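Local coordinates for protein beta-lactamase (Sebaldella termitidis, PDB 6N1N) that probably hydrolyses beta-lactam antibiotics as a class D, serine-type beta-lactamase, opening the lactam ring to give a substituted beta-amino acid, at residues L12-I15 with F16-K20; S229-L232 with D233-K236. All blocks are in the same frame, centred on the assembly; numbering follows the deposited sequence.

Contact 1 of 2, residues L12-I15 with F16-K20; sequences LQKI and FDENK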
loop_
_atom_site.group_PDB
_atom_site.type_symbol
_atom_site.label_atom_id
_atom_site.label_comp_id
_atom_site.label_asym_id
_atom_site.label_seq_id
_atom_site.Cartn_x
_atom_site.Cartn_y
_atom_site.Cartn_z
ATOM N N LEU A 12 20.963 -5.474 0.278
ATOM C CA LEU A 12 19.707 -4.849 -0.113
ATOM C C LEU A 12 19.958 -3.507 -0.788
ATOM O O LEU A 12 19.323 -3.188 -1.803
ATOM C CB LEU A 12 18.786 -4.688 1.086
ATOM C CG LEU A 12 18.258 -5.994 1.712
ATOM C CD1 LEU A 12 17.235 -5.670 2.759
ATOM C CD2 LEU A 12 17.679 -6.936 0.656
ATOM N N GLN A 13 20.851 -2.693 -0.228
ATOM C CA GLN A 13 21.179 -1.430 -0.880
ATOM C C GLN A 13 21.733 -1.643 -2.278
ATOM O O GLN A 13 21.519 -0.811 -3.167
ATOM C CB GLN A 13 22.185 -0.640 -0.052
ATOM C CG GLN A 13 22.509 0.716 -0.672
ATOM C CD GLN A 13 21.307 1.625 -0.689
ATOM O OE1 GLN A 13 20.569 1.702 0.290
ATOM N NE2 GLN A 13 21.094 2.317 -1.804
ATOM N N LYS A 14 22.468 -2.732 -2.492
ATOM C CA LYS A 14 23.017 -3.015 -3.813
ATOM C C LYS A 14 21.932 -3.104 -4.882
ATOM O O LYS A 14 22.186 -2.746 -6.036
ATOM C CB LYS A 14 23.831 -4.312 -3.746
ATOM C CG LYS A 14 24.303 -4.867 -5.087
ATOM C CD LYS A 14 24.686 -6.354 -4.977
ATOM C CE LYS A 14 23.470 -7.248 -4.665
ATOM N NZ LYS A 14 23.825 -8.687 -4.458
ATOM N N ILE A 15 20.731 -3.583 -4.542
ATOM C CA ILE A 15 19.689 -3.687 -5.558
ATOM C C ILE A 15 19.278 -2.300 -6.017
ATOM O O ILE A 15 19.005 -2.068 -7.204
ATOM C CB ILE A 15 18.467 -4.468 -5.028
ATOM C CG1 ILE A 15 18.861 -5.875 -4.581
ATOM C CG2 ILE A 15 17.376 -4.514 -6.107
ATOM C CD1 ILE A 15 17.813 -6.533 -3.682
ATOM N N PHE A 16 19.242 -1.351 -5.093
ATOM C CA PHE A 16 18.920 0.019 -5.463
ATOM C C PHE A 16 20.025 0.614 -6.315
ATOM O O PHE A 16 19.766 1.193 -7.377
ATOM C CB PHE A 16 18.647 0.828 -4.192
ATOM C CG PHE A 16 17.306 0.519 -3.593
ATOM C CD1 PHE A 16 16.241 1.410 -3.718
ATOM C CD2 PHE A 16 17.090 -0.685 -2.964
ATOM C CE1 PHE A 16 15.008 1.107 -3.194
ATOM C CE2 PHE A 16 15.845 -1.018 -2.445
ATOM C CZ PHE A 16 14.807 -0.138 -2.548
ATOM N N ASP A 17 21.275 0.424 -5.893
ATOM C CA ASP A 17 22.414 0.990 -6.605
ATOM C C ASP A 17 22.496 0.462 -8.029
ATOM O O ASP A 17 22.740 1.224 -8.972
ATOM C CB ASP A 17 23.711 0.665 -5.858
ATOM C CG ASP A 17 23.804 1.371 -4.511
ATOM O OD1 ASP A 17 22.985 2.286 -4.242
ATOM O OD2 ASP A 17 24.698 0.998 -3.729
ATOM N N GLU A 18 22.331 -0.848 -8.200
ATOM C CA GLU A 18 22.402 -1.431 -9.534
ATOM C C GLU A 18 21.252 -0.995 -10.430
ATOM O O GLU A 18 21.332 -1.198 -11.644
ATOM C CB GLU A 18 22.451 -2.964 -9.442
ATOM C CG GLU A 18 23.786 -3.488 -8.920
ATOM C CD GLU A 18 23.820 -5.001 -8.733
ATOM O OE1 GLU A 18 22.822 -5.673 -9.067
ATOM O OE2 GLU A 18 24.850 -5.513 -8.243
ATOM N N ASN A 19 20.195 -0.397 -9.879
ATOM C CA ASN A 19 19.086 0.089 -10.687
ATOM C C ASN A 19 19.014 1.610 -10.714
ATOM O O ASN A 19 18.009 2.162 -11.170
ATOM C CB ASN A 19 17.782 -0.521 -10.182
ATOM C CG ASN A 19 17.635 -1.984 -10.598
ATOM O OD1 ASN A 19 17.244 -2.278 -11.732
ATOM N ND2 ASN A 19 17.988 -2.900 -9.697
ATOM N N LYS A 20 20.071 2.290 -10.270
ATOM C CA LYS A 20 20.160 3.748 -10.297
ATOM C C LYS A 20 18.919 4.397 -9.690
ATOM O O LYS A 20 18.348 5.356 -10.227
ATOM C CB LYS A 20 20.424 4.242 -11.714
ATOM C CG LYS A 20 21.787 3.811 -12.230
ATOM C CD LYS A 20 22.030 4.284 -13.656
ATOM C CE LYS A 20 23.393 3.812 -14.131
ATOM N NZ LYS A 20 23.594 4.115 -15.563
#
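Gln13 reaches along the helix to Asp17 one turn on: NE2 donates to OD1 over 3.1 Å in a nearly straight bond. The bond lies within the amide plane of Gln13 but meets the oxygen from above the carboxylate, 43° out of its plane, and the two side chains cross at about a right angle. Gln13 can do this because its chain bends about its CB-CG bond (chi2 65°), which also brings NE2 to 3.7 Å from CB of Phe16. Lys14 and Glu18 instead run side by side, pointing the same way; Glu18 OE2 lies 3.3 Å from Lys14 CG, while NZ stays 5.0 Å from that oxygen, too far for a salt bridge, though the opposite charges may still attract weakly. Helix 11-18, which this stretch closes, ends in a Schellman motif with Lys20, at positive phi, as the C' residue. Just before it, Asn19 turns its amide back along Ile15, and ND2 donates to Ile15 O at 2.8 Å, in the carbonyl plane and almost straight; the backbone N of Asn19 adds a weak bond to the same oxygen. Phe16 sets its ring edge against Leu12 O, 3.5 Å from CD2, and packs on Val25 of strand 22-29, whereas Ile15 meets Leu238 and Met241 of helix 228-245.

Contact 2 of 2, residues S229-L232 with D233-K236; sequences SYLL and DFRK. With SO4 (sulfate ion), chain C.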
loop_
_atom_site.group_PDB
_atom_site.type_symbol
_atom_site.label_atom_id
_atom_site.label_comp_id
_atom_site.label_asym_id
_atom_site.label_seq_id
_atom_site.Cartn_x
_atom_site.Cartn_y
_atom_site.Cartn_z
ATOM N N SER A 229 8.942 3.987 -16.355
ATOM C CA SER A 229 8.018 2.925 -16.738
ATOM C C SER A 229 8.591 1.557 -16.414
ATOM O O SER A 229 7.871 0.672 -15.950
ATOM C CB SER A 229 7.678 3.029 -18.223
ATOM O OG SER A 229 6.887 4.180 -18.448
ATOM N N TYR A 230 9.888 1.363 -16.645
ATOM C CA TYR A 230 10.526 0.116 -16.236
ATOM C C TYR A 230 10.368 -0.117 -14.740
ATOM O O TYR A 230 10.035 -1.226 -14.291
ATOM C CB TYR A 230 11.999 0.138 -16.604
ATOM C CG TYR A 230 12.709 -1.073 -16.085
ATOM C CD1 TYR A 230 12.543 -2.297 -16.707
ATOM C CD2 TYR A 230 13.503 -1.004 -14.960
ATOM C CE1 TYR A 230 13.172 -3.402 -16.252
ATOM C CE2 TYR A 230 14.144 -2.135 -14.471
ATOM C CZ TYR A 230 13.967 -3.327 -15.136
ATOM O OH TYR A 230 14.569 -4.496 -14.713
ATOM N N LEU A 231 10.621 0.921 -13.938
ATOM C CA LEU A 231 10.543 0.752 -12.494
ATOM C C LEU A 231 9.133 0.420 -12.034
ATOM O O LEU A 231 8.961 -0.346 -11.071
ATOM C CB LEU A 231 11.066 2.025 -11.836
ATOM C CG LEU A 231 12.564 2.196 -12.058
ATOM C CD1 LEU A 231 12.975 3.601 -11.643
ATOM C CD2 LEU A 231 13.366 1.146 -11.265
ATOM N N LEU A 232 8.112 0.976 -12.691
ATOM C CA LEU A 232 6.741 0.568 -12.394
ATOM C C LEU A 232 6.549 -0.921 -12.669
ATOM O O LEU A 232 5.820 -1.598 -11.941
ATOM C CB LEU A 232 5.742 1.401 -13.209
ATOM C CG LEU A 232 5.651 2.889 -12.870
ATOM C CD1 LEU A 232 4.650 3.604 -13.791
ATOM C CD2 LEU A 232 5.273 3.142 -11.421
ATOM N N ASP A 233 7.183 -1.443 -13.733
ATOM C CA ASP A 233 7.109 -2.866 -14.046
ATOM C C ASP A 233 7.976 -3.714 -13.123
ATOM O O ASP A 233 7.728 -4.924 -13.005
ATOM C CB ASP A 233 7.542 -3.135 -15.498
ATOM C CG ASP A 233 6.483 -2.734 -16.533
ATOM O OD1 ASP A 233 5.313 -2.498 -16.156
ATOM O OD2 ASP A 233 6.841 -2.679 -17.739
ATOM N N PHE A 234 8.970 -3.099 -12.468
ATOM C CA PHE A 234 9.999 -3.804 -11.706
ATOM C C PHE A 234 9.735 -3.820 -10.206
ATOM O O PHE A 234 10.322 -4.646 -9.505
ATOM C CB PHE A 234 11.376 -3.158 -11.992
ATOM C CG PHE A 234 12.544 -3.818 -11.307
ATOM C CD1 PHE A 234 12.819 -5.152 -11.505
ATOM C CD2 PHE A 234 13.376 -3.086 -10.467
ATOM C CE1 PHE A 234 13.893 -5.760 -10.876
ATOM C CE2 PHE A 234 14.454 -3.688 -9.831
ATOM C CZ PHE A 234 14.725 -5.012 -10.046
ATOM N N ARG A 235 8.849 -2.962 -9.687
ATOM C CA ARG A 235 8.774 -2.779 -8.240
ATOM C C ARG A 235 8.423 -4.067 -7.503
ATOM O O ARG A 235 8.958 -4.326 -6.418
ATOM C CB ARG A 235 7.771 -1.680 -7.886
ATOM C CG ARG A 235 6.350 -1.937 -8.314
ATOM C CD ARG A 235 5.604 -0.632 -8.353
ATOM N NE ARG A 235 4.535 -0.602 -9.336
ATOM C CZ ARG A 235 3.606 0.346 -9.385
ATOM N NH1 ARG A 235 3.607 1.324 -8.485
ATOM N NH2 ARG A 235 2.663 0.305 -10.314
ATOM N N LYS A 236 7.537 -4.887 -8.059
ATOM C CA LYS A 236 7.186 -6.125 -7.361
ATOM C C LYS A 236 8.341 -7.123 -7.418
ATOM O O LYS A 236 8.697 -7.732 -6.399
ATOM C CB LYS A 236 5.889 -6.685 -7.947
ATOM C CG LYS A 236 5.700 -8.179 -7.750
ATOM C CD LYS A 236 4.223 -8.548 -7.736
ATOM C CE LYS A 236 4.012 -10.005 -8.104
ATOM N NZ LYS A 236 5.063 -10.871 -7.509
HETATM S S SO4 C . -0.669 1.943 -9.240
HETATM O O1 SO4 C . -0.728 1.937 -10.704
HETATM O O2 SO4 C . -1.712 2.848 -8.683
HETATM O O3 SO4 C . -0.947 0.600 -8.743
HETATM O O4 SO4 C . 0.676 2.375 -8.849
HETATM O O HOH W 1 5.183 0.778 -16.833
HETATM O O HOH W 2 5.569 -4.365 -10.601
#
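Leu232 and Arg235 lie alongside each other, one helical turn apart and pointing the same way. The methyl CD2 of Leu232 sits over one face of the guanidinium, toward its rim, 3.8 Å from NH1. Arg235 leaves the backbone with CG between N and the carbonyl carbon (chi1 61°) and then runs extended to NE, which makes a weak hydrogen bond to Leu232 O. At the far end both terminal nitrogens converge on one sulfate oxygen: NH1 donates to O4 at 3.1 Å and NH2 to O4 at 3.2 Å. The sulfate, probably from the crystallisation liquor, is also bonded to Thr190 and to Ser51, the predicted acyl-ester serine, consistent with an anion-binding spot in the active-site cleft. Around the helix, Phe234 tucks CB over one face of the Tyr230 ring in a CH-pi contact, 4.2 Å from its centroid. The two rings are near parallel, 17° apart, but slid so far that they barely overlap; instead Tyr230 OH lies over a face of Phe234, 3.7 Å from CD1. Asp233 N donates to Ser229 O at 3.1 Å, and a water donates to that oxygen and, weakly, to Asp233 OD1. Tyr230 and Phe234 turn to Asn19, just beyond helix 11-18. On its inner side helix 228-245 lies against the sheet: Leu231 and Leu232 rest on Ile201 of strand 198-209, and Arg235 spans Thr190 and Trp192 of strand 184-195.

How the contacts relate
Contact 1 comes first along the chain, on helix 11-18 and the turn that closes it, and contact 2 lies near the start of helix 228-245, the last helix of the fold. Their centres are about 14 Å apart, on the same side of the chain's centre, and they meet directly where Asn19 packs ND2 at 3.6 Å from Phe234 CE2. The helices lie together against the central mixed sheet, as in the alpha/beta part of the penicillin-binding, serine beta-lactamase fold, so residues from near both chain ends are joined on one face. Contact 1 lies away from the active site; contact 2 reaches through its arginine toward the predicted catalytic serine.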